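PDB 3IWT: 178aa long hypothetical molybdenum cofactor biosynthesis protein B from Sulfolobus tokodaii, which probably binds molybdopterin and takes part in molybdenum cofactor biosynthesis, as a hexameric member of the MogA/MoaB family. Local coordinates for residues Ser15-Val20 with Gly53-Gly58; Val62-Ile67 with Ser94-Thr99; Val117-Ser122 with Tyr133-Ser138; Arg109-Phe114 with Ala139-Lys144; Asp39-Ile44 with Gly152-Val157. All blocks are in the same frame, centred on the assembly; numbering follows the deposited sequence.

Contact 1. Residues Ser15-Val20 with Gly53-Gly58; sequences SLNFYV and GHKIIG
Two first torsions set the ring groups of this parallel strand pair. CG of Tyr-19 stands anti to the backbone N (chi1 -165°), which lays the phenol along Gly-58, whereas CG of Phe-18 lies beside its own N (chi1 -73°) and swings the ring on the other side of the sheet back toward His-54. Gly-58 passes over one face of the Tyr-19 ring, its CA 4.0 Å from the ring centroid in a CH-pi contact; a side chain at Gly-58 would run into CE1 of the ring. An alanine in place of Tyr-19 would remove the ring lying against Gly-58 and would probably leave that backbone less well packed. CE1 of Phe-18 rests over one face of the His-54 imidazole, 3.5 Å from its CG, the two rings crossing obliquely. The imidazole turns its edge to the backbone, and ND1 accepts a nearly straight bond from Leu-16 N at 3.1 Å, which fixes its rotation. Leu-16 O, Phe-18 N and Phe-18 O continue the ladder with Lys-55 N, Lys-55 O and Ile-57 N, and Val-20 N reaches Gly-58 O at 3.0 Å from above the carbonyl plane. At the exposed start Ser-15 OG donates to a lone pair of Gly-53 O at 2.6 Å; Gly-53, at positive phi, closes a Schellman motif at the end of helix 40-51. Strand 55-62 is outermost in the chain's sheet, strand 17-23 pairs on its other side with 84-88, and helix 40-51 packs on Phe-18 and Ile-56 through Leu-49.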
# COMPACT_ATOMS: atom_id res chain seq x y z
N SER A 15 -30.77 21.61 -4.47
CA SER A 15 -31.14 20.74 -3.38
C SER A 15 -30.50 19.39 -3.71
O SER A 15 -30.69 18.88 -4.80
CB SER A 15 -32.66 20.60 -3.29
OG SER A 15 -33.06 19.75 -2.24
N LEU A 16 -29.74 18.84 -2.77
CA LEU A 16 -29.11 17.53 -2.94
C LEU A 16 -29.80 16.50 -2.05
O LEU A 16 -30.40 16.84 -1.03
CB LEU A 16 -27.62 17.61 -2.64
CG LEU A 16 -26.77 18.49 -3.56
CD1 LEU A 16 -25.39 18.70 -2.95
CD2 LEU A 16 -26.69 17.91 -4.99
N ASN A 17 -29.73 15.24 -2.46
CA ASN A 17 -30.32 14.10 -1.73
C ASN A 17 -29.27 13.37 -0.86
O ASN A 17 -28.22 12.91 -1.35
CB ASN A 17 -30.92 13.10 -2.70
CG ASN A 17 -32.04 13.67 -3.55
OD1 ASN A 17 -32.17 13.32 -4.73
ND2 ASN A 17 -32.88 14.48 -2.97
N PHE A 18 -29.57 13.25 0.43
CA PHE A 18 -28.64 12.70 1.41
C PHE A 18 -29.21 11.42 2.01
O PHE A 18 -30.42 11.32 2.21
CB PHE A 18 -28.39 13.70 2.54
CG PHE A 18 -27.53 14.86 2.15
CD1 PHE A 18 -28.04 15.86 1.35
CD2 PHE A 18 -26.20 14.94 2.57
CE1 PHE A 18 -27.27 16.95 0.99
CE2 PHE A 18 -25.41 16.04 2.21
CZ PHE A 18 -25.95 17.03 1.39
N TYR A 19 -28.33 10.45 2.28
CA TYR A 19 -28.66 9.26 3.03
C TYR A 19 -27.83 9.27 4.32
O TYR A 19 -26.60 9.47 4.27
CB TYR A 19 -28.33 8.02 2.21
CG TYR A 19 -28.94 6.74 2.70
CD1 TYR A 19 -29.93 6.10 1.97
CD2 TYR A 19 -28.50 6.15 3.87
CE1 TYR A 19 -30.47 4.90 2.38
CE2 TYR A 19 -29.05 4.97 4.32
CZ TYR A 19 -30.03 4.34 3.56
OH TYR A 19 -30.55 3.15 3.97
N VAL A 20 -28.48 9.04 5.45
CA VAL A 20 -27.83 9.19 6.75
C VAL A 20 -27.67 7.82 7.42
O VAL A 20 -28.64 7.08 7.52
CB VAL A 20 -28.60 10.15 7.69
CG1 VAL A 20 -27.88 10.31 9.05
CG2 VAL A 20 -28.78 11.52 7.04
N GLY A 53 -32.00 23.18 2.81
CA GLY A 53 -32.67 23.11 1.49
C GLY A 53 -32.48 21.76 0.85
O GLY A 53 -32.97 21.52 -0.27
N HIS A 54 -31.78 20.86 1.55
CA HIS A 54 -31.53 19.51 1.05
C HIS A 54 -32.60 18.53 1.51
O HIS A 54 -33.43 18.85 2.36
CB HIS A 54 -30.15 19.04 1.53
CG HIS A 54 -29.05 19.95 1.11
ND1 HIS A 54 -28.82 20.26 -0.22
CD2 HIS A 54 -28.13 20.63 1.83
CE1 HIS A 54 -27.79 21.09 -0.30
NE2 HIS A 54 -27.37 21.35 0.93
N LYS A 55 -32.56 17.33 0.96
CA LYS A 55 -33.52 16.27 1.25
C LYS A 55 -32.86 15.05 1.88
O LYS A 55 -31.70 14.71 1.55
CB LYS A 55 -34.21 15.84 -0.05
CG LYS A 55 -34.88 16.95 -0.83
CD LYS A 55 -35.97 17.61 -0.02
CE LYS A 55 -36.88 18.48 -0.88
NZ LYS A 55 -38.05 18.97 -0.06
N ILE A 56 -33.58 14.40 2.79
CA ILE A 56 -33.11 13.12 3.35
C ILE A 56 -33.91 12.05 2.66
O ILE A 56 -35.15 12.01 2.79
CB ILE A 56 -33.35 13.01 4.89
CG1 ILE A 56 -32.75 14.21 5.63
CG2 ILE A 56 -32.82 11.66 5.41
CD1 ILE A 56 -31.32 14.59 5.27
N ILE A 57 -33.26 11.19 1.89
CA ILE A 57 -34.01 10.17 1.22
C ILE A 57 -33.86 8.79 1.81
O ILE A 57 -34.54 7.88 1.39
CB ILE A 57 -33.85 10.22 -0.31
CG1 ILE A 57 -32.43 9.95 -0.77
CG2 ILE A 57 -34.43 11.57 -0.84
CD1 ILE A 57 -32.42 9.59 -2.25
N GLY A 58 -33.00 8.63 2.82
CA GLY A 58 -32.99 7.39 3.57
C GLY A 58 -32.14 7.46 4.81
O GLY A 58 -31.38 8.42 5.00

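Contact 2. Residues Val62-Ile67 with Ser94-Thr99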
# COMPACT_ATOMS: atom_id res chain seq x y z
N VAL A 62 -26.96 0.90 12.36
CA VAL A 62 -26.19 -0.35 12.40
C VAL A 62 -25.22 -0.32 13.58
O VAL A 62 -24.85 0.77 14.04
CB VAL A 62 -25.45 -0.62 11.06
CG1 VAL A 62 -26.47 -0.91 9.91
CG2 VAL A 62 -24.49 0.53 10.69
N PRO A 63 -24.79 -1.50 14.07
CA PRO A 63 -23.76 -1.55 15.10
C PRO A 63 -22.34 -1.51 14.51
O PRO A 63 -22.19 -1.43 13.27
CB PRO A 63 -24.03 -2.91 15.74
CG PRO A 63 -24.40 -3.76 14.61
CD PRO A 63 -25.17 -2.86 13.65
N ASP A 64 -21.32 -1.59 15.36
CA ASP A 64 -19.91 -1.68 14.94
C ASP A 64 -19.57 -3.09 14.43
O ASP A 64 -18.79 -3.82 15.04
CB ASP A 64 -18.96 -1.35 16.10
CG ASP A 64 -19.09 0.06 16.60
OD1 ASP A 64 -19.27 1.00 15.79
OD2 ASP A 64 -18.99 0.24 17.83
N ASP A 65 -20.13 -3.45 13.29
CA ASP A 65 -19.95 -4.78 12.71
C ASP A 65 -19.66 -4.56 11.24
O ASP A 65 -20.42 -3.85 10.56
CB ASP A 65 -21.21 -5.62 12.89
CG ASP A 65 -21.12 -6.96 12.16
OD1 ASP A 65 -20.49 -7.87 12.68
OD2 ASP A 65 -21.63 -7.09 11.05
N LYS A 66 -18.56 -5.15 10.77
CA LYS A 66 -18.04 -4.89 9.42
C LYS A 66 -19.10 -5.15 8.35
O LYS A 66 -19.37 -4.31 7.51
CB LYS A 66 -16.77 -5.72 9.16
CG LYS A 66 -16.23 -5.66 7.73
CD LYS A 66 -14.84 -6.28 7.56
CE LYS A 66 -14.43 -6.25 6.07
NZ LYS A 66 -13.03 -6.71 5.85
N ILE A 67 -19.69 -6.34 8.39
CA ILE A 67 -20.67 -6.76 7.38
C ILE A 67 -21.90 -5.87 7.41
O ILE A 67 -22.40 -5.46 6.36
CB ILE A 67 -21.11 -8.24 7.55
CG1 ILE A 67 -19.93 -9.19 7.36
CG2 ILE A 67 -22.21 -8.60 6.54
CD1 ILE A 67 -19.31 -9.12 6.02
N SER A 94 -11.35 3.78 19.87
CA SER A 94 -11.92 2.65 20.59
C SER A 94 -11.61 1.34 19.83
O SER A 94 -11.57 1.32 18.61
CB SER A 94 -13.42 2.83 20.77
OG SER A 94 -14.03 1.62 21.15
N PRO A 95 -11.33 0.25 20.56
CA PRO A 95 -11.06 -1.03 19.95
C PRO A 95 -12.17 -1.44 18.97
O PRO A 95 -11.89 -2.10 17.98
CB PRO A 95 -11.02 -1.98 21.14
CG PRO A 95 -10.60 -1.16 22.25
CD PRO A 95 -11.22 0.18 22.03
N THR A 96 -13.39 -0.96 19.20
CA THR A 96 -14.53 -1.37 18.38
C THR A 96 -14.86 -0.39 17.25
O THR A 96 -15.76 -0.67 16.47
CB THR A 96 -15.75 -1.64 19.26
OG1 THR A 96 -15.97 -0.54 20.15
CG2 THR A 96 -15.53 -2.90 20.07
N ASP A 97 -14.15 0.74 17.17
CA ASP A 97 -14.30 1.70 16.06
C ASP A 97 -13.66 1.17 14.77
O ASP A 97 -12.42 1.10 14.66
CB ASP A 97 -13.63 3.04 16.40
CG ASP A 97 -14.42 3.87 17.40
OD1 ASP A 97 -15.56 3.52 17.76
OD2 ASP A 97 -13.84 4.88 17.86
N ILE A 98 -14.51 0.82 13.79
CA ILE A 98 -14.05 0.21 12.53
C ILE A 98 -14.62 0.85 11.24
O ILE A 98 -14.42 0.35 10.14
CB ILE A 98 -14.34 -1.32 12.53
CG1 ILE A 98 -15.86 -1.60 12.58
CG2 ILE A 98 -13.61 -2.05 13.66
CD1 ILE A 98 -16.18 -3.02 12.10
N THR A 99 -15.29 1.99 11.38
CA THR A 99 -16.00 2.60 10.25
C THR A 99 -15.03 2.99 9.12
O THR A 99 -15.26 2.65 7.95
CB THR A 99 -16.75 3.85 10.71
OG1 THR A 99 -17.73 3.51 11.72
CG2 THR A 99 -17.45 4.54 9.52
O HOH W 1 -17.38 1.30 13.76
O HOH W 2 -16.98 1.77 18.90
O HOH W 3 -16.22 -3.43 16.19
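The closely packed part of this contact is small: one methyl group and the CB of an acid. CG1 of Ile-98 occupies the crowded position between backbone N and carbonyl carbon (chi1 63°), and the chain then extends so that CD1 reaches the first turn of helix 66-77, 3.5 Å from Lys-66 N and 4.0 Å from Lys-66 CB. Beside it Asp-64 CB closes on Thr-96 O at 3.3 Å, the acid side chain crossing the threonine at about a right angle. No direct hydrogen bond joins the segments. Ser-94 to Asp-97 form a type I beta turn, Ile-98 is the N-cap residue of helix 99-103 and Asp-65 that of helix 66-77, so the starts of two helices lie near each other here, with Asp-64 at the centre of an inverse gamma turn. The other side is wet. One water donates to Asp-64 OD1 and accepts from Ile-98 N at 2.9 Å, donating also to Thr-99 OG1. A second gives its protons to Asp-64 OD2 and Asp-97 OD1, the latter at 2.5 Å, and takes one from Thr-96 OG1; it thus bridges two carboxylates whose like charges would probably repel each other. A third ties the carbonyls, donating to Asp-64 O and to Thr-96 O, each at 2.8 Å. Farther along, the extended Lys-66 leaves the contact, its NZ meeting Asp-108 and Leu-106 O of a neighbouring subunit, while Asp-65 OD2 caps Lys-68 N.

Contact 3. Residues Val117-Ser122 with Tyr133-Ser138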
# COMPACT_ATOMS: atom_id res chain seq x y z
N VAL A 117 -8.20 18.81 7.48
CA VAL A 117 -8.96 20.05 7.64
C VAL A 117 -10.04 19.92 8.73
O VAL A 117 -10.27 20.86 9.49
CB VAL A 117 -9.53 20.56 6.31
CG1 VAL A 117 -10.36 21.85 6.55
CG2 VAL A 117 -8.40 20.81 5.31
N PHE A 118 -10.66 18.75 8.84
CA PHE A 118 -11.59 18.51 9.94
C PHE A 118 -10.87 18.55 11.29
O PHE A 118 -11.38 19.11 12.26
CB PHE A 118 -12.36 17.20 9.80
CG PHE A 118 -13.33 16.97 10.95
CD1 PHE A 118 -14.46 17.78 11.09
CD2 PHE A 118 -13.06 16.01 11.93
CE1 PHE A 118 -15.33 17.59 12.17
CE2 PHE A 118 -13.94 15.82 13.01
CZ PHE A 118 -15.05 16.62 13.13
N ARG A 119 -9.67 17.98 11.34
CA ARG A 119 -8.89 18.02 12.57
C ARG A 119 -8.44 19.46 12.89
O ARG A 119 -8.39 19.85 14.06
CB ARG A 119 -7.71 17.06 12.50
CG ARG A 119 -8.16 15.62 12.61
CD ARG A 119 -7.00 14.63 12.67
NE ARG A 119 -6.26 14.45 11.43
CZ ARG A 119 -6.39 13.42 10.60
NH1 ARG A 119 -7.32 12.50 10.80
NH2 ARG A 119 -5.59 13.31 9.56
N LEU A 120 -8.21 20.27 11.85
CA LEU A 120 -7.84 21.69 12.04
C LEU A 120 -8.97 22.49 12.73
O LEU A 120 -8.75 23.17 13.73
CB LEU A 120 -7.44 22.30 10.67
CG LEU A 120 -7.08 23.79 10.51
CD1 LEU A 120 -6.57 23.96 9.08
CD2 LEU A 120 -8.25 24.73 10.72
N VAL A 121 -10.18 22.42 12.18
CA VAL A 121 -11.32 23.11 12.77
C VAL A 121 -11.70 22.54 14.15
O VAL A 121 -12.11 23.28 15.04
CB VAL A 121 -12.52 23.17 11.80
CG1 VAL A 121 -12.11 23.83 10.46
CG2 VAL A 121 -13.07 21.80 11.57
N SER A 122 -11.51 21.23 14.33
CA SER A 122 -11.74 20.57 15.63
C SER A 122 -10.76 21.05 16.68
O SER A 122 -11.16 21.42 17.82
CB SER A 122 -11.61 19.04 15.49
OG SER A 122 -12.71 18.53 14.75
N TYR A 133 -6.45 15.04 17.40
CA TYR A 133 -5.67 13.97 16.74
C TYR A 133 -6.23 12.59 17.00
O TYR A 133 -5.72 11.60 16.43
CB TYR A 133 -4.18 14.06 16.98
CG TYR A 133 -3.63 13.71 18.34
CD1 TYR A 133 -3.36 12.38 18.68
CD2 TYR A 133 -3.32 14.68 19.26
CE1 TYR A 133 -2.81 12.03 19.91
CE2 TYR A 133 -2.76 14.36 20.51
CZ TYR A 133 -2.50 13.02 20.83
OH TYR A 133 -1.92 12.68 22.05
N LEU A 134 -7.29 12.50 17.79
CA LEU A 134 -7.92 11.22 18.09
C LEU A 134 -9.17 10.88 17.22
O LEU A 134 -9.91 9.93 17.54
CB LEU A 134 -8.23 11.18 19.58
CG LEU A 134 -6.97 11.20 20.47
CD1 LEU A 134 -7.36 10.99 21.92
CD2 LEU A 134 -5.94 10.17 20.02
N THR A 135 -9.36 11.62 16.12
CA THR A 135 -10.39 11.25 15.11
C THR A 135 -9.76 10.94 13.75
O THR A 135 -8.72 11.49 13.40
CB THR A 135 -11.46 12.33 14.97
OG1 THR A 135 -12.51 11.89 14.09
CG2 THR A 135 -10.86 13.68 14.46
N LYS A 136 -10.43 10.04 13.02
CA LYS A 136 -10.09 9.67 11.65
C LYS A 136 -11.23 9.96 10.67
O LYS A 136 -11.30 9.36 9.58
CB LYS A 136 -9.71 8.20 11.59
CG LYS A 136 -8.56 7.81 12.42
CD LYS A 136 -8.25 6.31 12.27
CE LYS A 136 -9.23 5.44 13.09
NZ LYS A 136 -8.71 4.05 13.14
N ALA A 137 -12.14 10.87 11.06
CA ALA A 137 -13.19 11.34 10.18
C ALA A 137 -12.61 11.58 8.78
O ALA A 137 -11.52 12.13 8.64
CB ALA A 137 -13.86 12.61 10.74
N SER A 138 -13.32 11.08 7.76
CA SER A 138 -12.81 10.97 6.39
C SER A 138 -13.92 11.22 5.39
O SER A 138 -15.10 11.18 5.74
CB SER A 138 -12.23 9.57 6.16
OG SER A 138 -11.12 9.31 7.00
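Phe-118 is the first residue of Val117-Ser122 to meet the loop Tyr133-Ser138. Its CG stands anti to the backbone N (chi1 -180°), and the ring reaches Ala-137, with CD2 3.7 Å from Ala-137 CB. The methyl CG2 of Thr-135 comes to the edge of the same ring, 4.0 Å from CE2. Next, Arg-119 runs out extended and bends at chi3 (-72°), laying CG 3.8 Å from Thr-135 CG2 and swinging the guanidinium round to the loop backbone. There NH1 donates to a lone pair of Thr-135 O at 3.1 Å, somewhat bent, while NE forms a salt bridge with Asp-116 of a neighbouring subunit. An alanine in place of Arg-119 would lose both polar links and the aliphatic cover of Thr-135, and would probably loosen the loop and its subunit interface. One helical turn on, Ser-122 OG sits 3.4 Å above one face of the Phe-118 ring and donates to Phe-118 O at 2.9 Å, a carbonyl that also accepts from Ser-122 N. In the loop itself Thr-135 OG1 accepts from Ala-137 N at 3.2 Å, an ST turn; the methyls of both residues meet the helix. The loop leads straight into strand 138-142. Phe-118 also packs on Ala-160 and Leu-164 of helix 154-176, and Lys-136, pointing away from helix 112-123, pairs with Glu-101 of helix 99-103.

Contact 4. Residues Arg109-Phe114 with Ala139-Lys144; sequences REIEGF and AGIIGK
An antiparallel pairing of strand 109-110 with strand 138-142 forms this edge of the chain's mixed sheet, and the chain then turns into helix 112-123. Arg-109 and Ile-141 are the hydrogen-bonded pair: Ile-141 N donates to Arg-109 O at 3.0 Å, nearly along the C=O axis, whereas the return bond from Arg-109 N to Ile-141 O is weak. Glu-110 and Gly-140 follow as the non-hydrogen-bonded pair, their CA atoms only 4.2 Å apart. Ile-111 N then donates to Ala-139 O at 2.9 Å, coming from above the carbonyl plane, as the backbone bends through an inverse gamma turn centred on Ile-111. Ile-111 O accepts from Phe-114 N in the first turn of the helix. A water sits where the strands part: it accepts from Ala-139 N at 3.1 Å and lies within donating distance of Glu-110 OE2 and Ile-111 O, more acceptors being near it than it has protons. The extended Glu-110 side chain (chi1 -171°) brings OE2 to this water. The guanidinium of Arg-109, running alongside Ile-141, finds its chief polar partner in Ser-94 O of a neighbouring subunit, and Glu-112 forms a salt bridge with Arg-104 of that subunit. The rest of the contact is apolar: the Ile-111 side chain crosses that of Ile-141 at about a right angle, its CD1 3.9 Å from Ile-141 CG1. Phe-114, its CG anti to the backbone N, sets CG 3.6 Å from Ala-139 CB.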
# COMPACT_ATOMS: atom_id res chain seq x y z
N ARG A 109 -11.78 7.51 -5.01
CA ARG A 109 -10.77 8.51 -4.64
C ARG A 109 -11.07 8.96 -3.21
O ARG A 109 -12.22 9.29 -2.92
CB ARG A 109 -10.86 9.74 -5.56
CG ARG A 109 -10.81 9.40 -7.04
CD ARG A 109 -10.66 10.66 -7.91
NE ARG A 109 -11.95 11.27 -8.21
CZ ARG A 109 -12.10 12.38 -8.93
NH1 ARG A 109 -11.05 13.04 -9.41
NH2 ARG A 109 -13.32 12.83 -9.16
N GLU A 110 -10.07 8.96 -2.32
CA GLU A 110 -10.24 9.58 -1.00
C GLU A 110 -10.15 11.09 -1.20
O GLU A 110 -9.29 11.59 -1.94
CB GLU A 110 -9.20 9.15 0.08
CG GLU A 110 -9.56 9.67 1.54
CD GLU A 110 -8.41 9.64 2.59
OE1 GLU A 110 -7.35 9.13 2.27
OE2 GLU A 110 -8.58 10.18 3.75
N ILE A 111 -11.01 11.82 -0.52
CA ILE A 111 -10.86 13.28 -0.48
C ILE A 111 -9.88 13.50 0.70
O ILE A 111 -10.29 13.69 1.85
CB ILE A 111 -12.21 14.04 -0.31
CG1 ILE A 111 -13.12 13.71 -1.51
CG2 ILE A 111 -11.99 15.56 -0.25
CD1 ILE A 111 -14.60 14.00 -1.31
N GLU A 112 -8.60 13.47 0.36
CA GLU A 112 -7.53 13.27 1.31
C GLU A 112 -7.54 14.36 2.38
O GLU A 112 -7.39 14.08 3.59
CB GLU A 112 -6.17 13.24 0.58
CG GLU A 112 -6.07 12.14 -0.51
CD GLU A 112 -4.76 12.16 -1.29
OE1 GLU A 112 -3.90 13.03 -1.05
OE2 GLU A 112 -4.58 11.28 -2.16
N GLY A 113 -7.74 15.60 1.93
CA GLY A 113 -7.69 16.77 2.80
C GLY A 113 -8.85 16.92 3.78
O GLY A 113 -8.75 17.70 4.72
N PHE A 114 -9.95 16.20 3.59
CA PHE A 114 -11.03 16.31 4.54
C PHE A 114 -10.57 15.93 5.96
O PHE A 114 -10.96 16.57 6.91
CB PHE A 114 -12.27 15.46 4.17
CG PHE A 114 -13.40 15.62 5.15
CD1 PHE A 114 -14.32 16.66 5.04
CD2 PHE A 114 -13.53 14.74 6.22
CE1 PHE A 114 -15.33 16.81 5.96
CE2 PHE A 114 -14.53 14.89 7.14
CZ PHE A 114 -15.42 15.92 7.02
N ALA A 139 -13.54 11.52 4.15
CA ALA A 139 -14.48 11.72 3.03
C ALA A 139 -13.89 11.09 1.76
O ALA A 139 -12.66 10.91 1.64
CB ALA A 139 -14.81 13.25 2.82
N GLY A 140 -14.78 10.72 0.84
CA GLY A 140 -14.39 10.11 -0.41
C GLY A 140 -15.49 10.15 -1.44
O GLY A 140 -16.58 10.69 -1.21
N ILE A 141 -15.18 9.58 -2.60
CA ILE A 141 -16.04 9.60 -3.76
C ILE A 141 -16.18 8.14 -4.21
O ILE A 141 -15.18 7.42 -4.31
CB ILE A 141 -15.39 10.44 -4.92
CG1 ILE A 141 -15.18 11.91 -4.51
CG2 ILE A 141 -16.23 10.35 -6.20
CD1 ILE A 141 -13.96 12.57 -5.17
N ILE A 142 -17.43 7.69 -4.40
CA ILE A 142 -17.70 6.38 -5.01
C ILE A 142 -18.72 6.58 -6.11
O ILE A 142 -19.80 7.03 -5.86
CB ILE A 142 -18.28 5.36 -4.00
CG1 ILE A 142 -17.33 5.18 -2.83
CG2 ILE A 142 -18.55 3.98 -4.71
CD1 ILE A 142 -17.85 4.36 -1.68
N GLY A 143 -18.36 6.24 -7.35
CA GLY A 143 -19.20 6.56 -8.49
C GLY A 143 -19.31 8.07 -8.57
O GLY A 143 -18.30 8.76 -8.56
N LYS A 144 -20.52 8.57 -8.65
CA LYS A 144 -20.76 10.01 -8.70
C LYS A 144 -21.31 10.53 -7.37
O LYS A 144 -21.91 11.59 -7.32
CB LYS A 144 -21.75 10.33 -9.82
CG LYS A 144 -21.33 9.80 -11.22
CD LYS A 144 -19.94 10.35 -11.66
CE LYS A 144 -19.61 9.92 -13.11
NZ LYS A 144 -18.78 8.67 -13.10
O HOH W 4 -10.55 12.26 4.06

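Contact 5. Residues Asp39-Ile44 with Gly152-Val157; sequences DESGDI and GSPDAV
Two helix N-termini meet here, the backbones closest at Ser-41 and Pro-154, whose CA atoms are 4.6 Å apart. Each start is capped by its own N-cap side chain, in helix 40-51 by Asp-39 and in helix 154-176 by Ser-153. Asp-39 OD1 accepts from Gly-42 N at 2.9 Å, met from above the carboxylate plane, and Ser-153 OG accepts from Ala-156 N at 3.2 Å. A side chain at Gly-42 would collide with Asp-39 OD2, which also binds Tyr-59 OH and Thr-22 OG1; the bare glycine thus leaves the acid room to cap. Both helices begin on the C-terminal side of the parallel strands, the usual place for the loops that form the binding site in such alpha/beta folds. The partial positive charge of the helix starts is probably offset at helix 40-51 by the Asp-39 carboxylate. Between the helices Ser-41, the buried centre of the contact, holds OG beside its backbone N (chi1 -70°), turned to Gly-152 and Pro-154. Pro-154 lies against it, its ring CG 3.6 Å from Ser-41 OG and its N without a hydrogen to offer. Ile-44, one turn on, crosses the proline at about a right angle with CD1 3.7 Å from Pro-154 CB, and Val-157 CG2 lies 4.2 Å from Ser-41 CB. The one hydrogen bond between the segments runs from Ser-41 OG to Gly-152 O at 2.6 Å, the hydroxyl standing above the carbonyl plane.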
# COMPACT_ATOMS: atom_id res chain seq x y z
N ASP A 39 -31.20 9.35 18.84
CA ASP A 39 -30.05 9.45 17.96
C ASP A 39 -29.78 10.92 17.75
O ASP A 39 -30.16 11.48 16.73
CB ASP A 39 -30.34 8.74 16.63
CG ASP A 39 -29.22 8.89 15.63
OD1 ASP A 39 -28.13 9.34 16.02
OD2 ASP A 39 -29.45 8.55 14.46
N GLU A 40 -29.10 11.53 18.71
CA GLU A 40 -28.87 12.97 18.71
C GLU A 40 -28.09 13.40 17.46
O GLU A 40 -28.43 14.36 16.78
CB GLU A 40 -28.11 13.37 19.98
CG GLU A 40 -28.83 13.05 21.32
CD GLU A 40 -28.52 11.66 21.90
OE1 GLU A 40 -28.03 10.78 21.17
OE2 GLU A 40 -28.79 11.44 23.10
N SER A 41 -27.02 12.66 17.17
CA SER A 41 -26.17 13.01 16.03
C SER A 41 -26.87 12.86 14.68
O SER A 41 -26.74 13.72 13.83
CB SER A 41 -24.91 12.14 16.02
OG SER A 41 -24.09 12.54 17.10
N GLY A 42 -27.59 11.76 14.49
CA GLY A 42 -28.35 11.56 13.24
C GLY A 42 -29.40 12.65 13.08
O GLY A 42 -29.61 13.17 11.98
N ASP A 43 -30.06 12.98 14.19
CA ASP A 43 -31.09 14.03 14.22
C ASP A 43 -30.54 15.40 13.83
O ASP A 43 -31.15 16.11 13.05
CB ASP A 43 -31.74 14.11 15.61
CG ASP A 43 -32.69 12.95 15.88
OD1 ASP A 43 -32.88 12.09 14.99
OD2 ASP A 43 -33.23 12.88 17.00
N ILE A 44 -29.36 15.73 14.35
CA ILE A 44 -28.68 16.98 14.00
C ILE A 44 -28.36 17.06 12.50
O ILE A 44 -28.56 18.09 11.88
CB ILE A 44 -27.36 17.18 14.85
CG1 ILE A 44 -27.69 17.65 16.26
CG2 ILE A 44 -26.41 18.20 14.20
CD1 ILE A 44 -26.51 17.57 17.23
N GLY A 152 -18.99 10.06 16.17
CA GLY A 152 -20.24 9.84 16.92
C GLY A 152 -20.76 11.06 17.66
O GLY A 152 -21.96 11.24 17.77
N SER A 153 -19.84 11.87 18.17
CA SER A 153 -20.14 13.11 18.93
C SER A 153 -21.06 14.11 18.19
O SER A 153 -20.74 14.52 17.08
CB SER A 153 -18.81 13.79 19.25
OG SER A 153 -18.99 15.14 19.55
N PRO A 154 -22.19 14.51 18.81
CA PRO A 154 -23.07 15.55 18.23
C PRO A 154 -22.37 16.88 17.90
O PRO A 154 -22.67 17.49 16.88
CB PRO A 154 -24.11 15.78 19.33
CG PRO A 154 -24.11 14.51 20.11
CD PRO A 154 -22.72 14.01 20.09
N ASP A 155 -21.45 17.31 18.76
CA ASP A 155 -20.75 18.57 18.54
C ASP A 155 -19.84 18.44 17.31
O ASP A 155 -19.72 19.36 16.52
CB ASP A 155 -19.92 18.96 19.76
CG ASP A 155 -20.75 19.56 20.90
OD1 ASP A 155 -21.95 19.88 20.77
OD2 ASP A 155 -20.16 19.74 21.97
N ALA A 156 -19.21 17.26 17.16
CA ALA A 156 -18.33 17.00 16.02
C ALA A 156 -19.11 16.99 14.69
O ALA A 156 -18.66 17.53 13.67
CB ALA A 156 -17.58 15.64 16.20
N VAL A 157 -20.26 16.34 14.70
CA VAL A 157 -21.09 16.26 13.54
C VAL A 157 -21.58 17.65 13.12
O VAL A 157 -21.51 18.03 11.95
CB VAL A 157 -22.26 15.28 13.80
CG1 VAL A 157 -23.31 15.43 12.80
CG2 VAL A 157 -21.74 13.81 13.84

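Contacts 3 and 4 share helix 112-123 and touch directly, Phe-114 CD2 lying 3.6 Å from Ser-138 C, and Ser-138 of contact 3 is followed directly by Ala-139 of contact 4. Contact 3 also meets contact 5, where Phe-118 CE1 lies 3.7 Å from Ala-156 O. Bound glycerol, probably from the crystallisation liquor, lies about 4 Å from the Phe-118 side chain, and glycerol also lies about 5 Å from that of Ser-153; such molecules may mark a pocket. Contacts 1 and 4 belong to opposite edges of one sheet, centres 18 Å apart. Contact 2 lies 24 Å from contact 1, centre to centre, although strand 55-62 leads into it.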